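Local coordinates for replicase polyprotein 1a (Avian infectious bronchitis virus, PDB 3LD1) that is of unknown precise function but forms part of coronavirus non-structural protein 2, a product of the viral replicase polyprotein, at residues 84-89 with 94-99. The protein carries 3 engineered substitutions. Residues are numbered along the deposited sequence; the frame is centred on the assembly and turned at random.
Sequences DLEDIF and FARKYR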
loop_
_atom_site.group_PDB
_atom_site.type_symbol
_atom_site.label_atom_id
_atom_site.label_comp_id
_atom_site.label_asym_id
_atom_site.label_seq_id
_atom_site.Cartn_x
_atom_site.Cartn_y
_atom_site.Cartn_z
ATOM N N ASP A 84 -12.561 13.259 35.041
ATOM C CA ASP A 84 -12.197 14.687 34.933
ATOM C C ASP A 84 -12.575 15.280 33.584
ATOM O O ASP A 84 -13.060 16.407 33.457
ATOM C CB ASP A 84 -10.723 14.857 35.280
ATOM C CG ASP A 84 -10.398 14.312 36.707
ATOM O OD1 ASP A 84 -11.010 14.834 37.699
ATOM O OD2 ASP A 84 -9.598 13.351 36.854
ATOM N N LEU A 85 -12.428 14.426 32.601
ATOM C CA LEU A 85 -12.806 14.639 31.254
ATOM C C LEU A 85 -14.291 14.771 31.093
ATOM O O LEU A 85 -14.751 15.693 30.410
ATOM C CB LEU A 85 -12.333 13.418 30.477
ATOM C CG LEU A 85 -12.247 13.454 28.981
ATOM C CD1 LEU A 85 -11.220 14.407 28.541
ATOM C CD2 LEU A 85 -11.779 12.119 28.580
ATOM N N GLU A 86 -15.044 13.867 31.715
ATOM C CA GLU A 86 -16.481 13.893 31.531
ATOM C C GLU A 86 -17.046 15.133 32.188
ATOM O O GLU A 86 -18.074 15.659 31.748
ATOM C CB GLU A 86 -17.127 12.624 32.056
ATOM C CG GLU A 86 -16.908 11.505 31.080
ATOM C CD GLU A 86 -17.417 10.176 31.518
ATOM O OE1 GLU A 86 -18.030 10.102 32.577
ATOM O OE2 GLU A 86 -17.222 9.185 30.785
ATOM N N ASP A 87 -16.361 15.642 33.204
ATOM C CA ASP A 87 -16.810 16.886 33.892
ATOM C C ASP A 87 -16.766 18.071 32.990
ATOM O O ASP A 87 -17.537 19.008 33.149
ATOM C CB ASP A 87 -15.965 17.198 35.120
ATOM C CG ASP A 87 -16.215 16.219 36.248
ATOM O OD1 ASP A 87 -17.282 15.499 36.227
ATOM O OD2 ASP A 87 -15.334 16.165 37.141
ATOM N N ILE A 88 -15.860 18.028 32.029
ATOM C CA ILE A 88 -15.706 19.105 31.119
ATOM C C ILE A 88 -16.507 18.840 29.872
ATOM O O ILE A 88 -17.224 19.740 29.437
ATOM C CB ILE A 88 -14.274 19.225 30.700
ATOM C CG1 ILE A 88 -13.355 19.696 31.859
ATOM C CG2 ILE A 88 -14.190 20.039 29.419
ATOM C CD1 ILE A 88 -11.934 19.496 31.525
ATOM N N PHE A 89 -16.441 17.630 29.282
ATOM C CA PHE A 89 -16.994 17.435 27.909
ATOM C C PHE A 89 -18.366 16.795 27.845
ATOM O O PHE A 89 -19.097 16.938 26.839
ATOM C CB PHE A 89 -16.015 16.707 26.984
ATOM C CG PHE A 89 -14.754 17.488 26.678
ATOM C CD1 PHE A 89 -13.672 17.442 27.527
ATOM C CD2 PHE A 89 -14.649 18.246 25.533
ATOM C CE1 PHE A 89 -12.503 18.164 27.293
ATOM C CE2 PHE A 89 -13.466 18.986 25.259
ATOM C CZ PHE A 89 -12.400 18.953 26.129
ATOM N N PHE A 94 -18.494 6.149 22.842
ATOM C CA PHE A 94 -17.225 5.616 22.377
ATOM C C PHE A 94 -16.069 5.624 23.446
ATOM O O PHE A 94 -15.502 4.545 23.776
ATOM C CB PHE A 94 -16.835 6.335 21.092
ATOM C CG PHE A 94 -15.576 5.808 20.435
ATOM C CD1 PHE A 94 -15.258 4.427 20.426
ATOM C CD2 PHE A 94 -14.713 6.676 19.771
ATOM C CE1 PHE A 94 -14.059 3.928 19.745
ATOM C CE2 PHE A 94 -13.515 6.181 19.134
ATOM C CZ PHE A 94 -13.202 4.814 19.133
ATOM N N ALA A 95 -15.693 6.790 23.955
ATOM C CA ALA A 95 -14.717 6.818 25.038
ATOM C C ALA A 95 -15.045 5.743 26.081
ATOM O O ALA A 95 -14.192 4.969 26.441
ATOM C CB ALA A 95 -14.631 8.210 25.718
ATOM N N ARG A 96 -16.289 5.635 26.529
ATOM C CA ARG A 96 -16.556 4.635 27.572
ATOM C C ARG A 96 -16.284 3.217 27.171
ATOM O O ARG A 96 -15.744 2.487 27.997
ATOM C CB ARG A 96 -17.921 4.769 28.237
ATOM C CG ARG A 96 -18.100 6.179 28.857
ATOM C CD ARG A 96 -19.386 6.203 29.650
ATOM N NE ARG A 96 -19.201 7.064 30.793
ATOM C CZ ARG A 96 -20.178 7.438 31.598
ATOM N NH1 ARG A 96 -21.413 7.036 31.359
ATOM N NH2 ARG A 96 -19.912 8.226 32.618
ATOM N N LYS A 97 -16.597 2.834 25.936
ATOM C CA LYS A 97 -16.234 1.505 25.491
ATOM C C LYS A 97 -14.697 1.366 25.481
ATOM O O LYS A 97 -14.125 0.320 25.876
ATOM C CB LYS A 97 -16.826 1.238 24.132
ATOM C CG LYS A 97 -18.322 1.430 24.167
ATOM C CD LYS A 97 -19.076 0.828 22.920
ATOM C CE LYS A 97 -18.628 1.502 21.602
ATOM N NZ LYS A 97 -19.451 1.313 20.273
ATOM N N TYR A 98 -14.023 2.455 25.127
ATOM C CA TYR A 98 -12.620 2.417 25.095
ATOM C C TYR A 98 -12.065 2.221 26.468
ATOM O O TYR A 98 -11.001 1.525 26.604
ATOM C CB TYR A 98 -12.050 3.671 24.422
ATOM C CG TYR A 98 -10.540 3.918 24.573
ATOM C CD1 TYR A 98 -9.593 3.226 23.765
ATOM C CD2 TYR A 98 -10.048 4.892 25.494
ATOM C CE1 TYR A 98 -8.174 3.497 23.879
ATOM C CE2 TYR A 98 -8.632 5.160 25.612
ATOM C CZ TYR A 98 -7.715 4.469 24.798
ATOM O OH TYR A 98 -6.341 4.716 24.916
ATOM N N ARG A 99 -12.696 2.844 27.476
ATOM C CA ARG A 99 -12.215 2.656 28.850
ATOM C C ARG A 99 -12.388 1.166 29.138
ATOM O O ARG A 99 -11.545 0.532 29.702
ATOM C CB ARG A 99 -13.029 3.439 29.878
ATOM C CG ARG A 99 -12.181 3.750 31.130
ATOM C CD ARG A 99 -12.846 3.753 32.510
ATOM N NE ARG A 99 -14.300 3.896 32.558
ATOM C CZ ARG A 99 -14.972 4.876 33.181
ATOM N NH1 ARG A 99 -14.315 5.867 33.820
ATOM N NH2 ARG A 99 -16.314 4.863 33.163
#
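Glu86 OE1 receives the shortest polar bond between 84-89 and 94-99, from Arg96 NH2 at 2.7 Å, one half of a bidentate, side-on salt bridge. The second prong runs from Arg96 NE to Glu86 OE2 at 2.9 Å, so the arginine presents its NE side and gives one nitrogen to each carboxylate oxygen. Both oxygens are met on their syn sides, yet the fit is not flat: carboxylate and guanidinium planes lie 57° apart, each oxygen is met from out of its carboxylate plane, and both N-H...O angles fall below 140°, so each bond is well bent. Two bonds on two oxygens nevertheless limit how far either group can swivel. Glu86 reaches out with its chain extended beyond CG, whereas Arg96 bends at chi3 (146°), and the two side chains cross at about a right angle.

The pair ties together two consecutive helices, 82-89 and 93-103, joined by a short connection, near the N-terminal end of the chain and at its surface. The backbones do not pack closely here: the nearest CA atoms across the contact, those of Glu86 and Ala95, are 9.8 Å apart, and the long side chains of Glu86 and Arg96 bridge the distance. Leu85 sets out toward 94-99 from its CA, and its side chain packs on Ala18 of helix 13-20 and on Tyr22, which Glu86 also touches. A second positive charge stands close by: Arg99 NH2 is 5.0 Å from Glu86 OE2, too far to bond but near enough that it may further favour the ionised carboxylate.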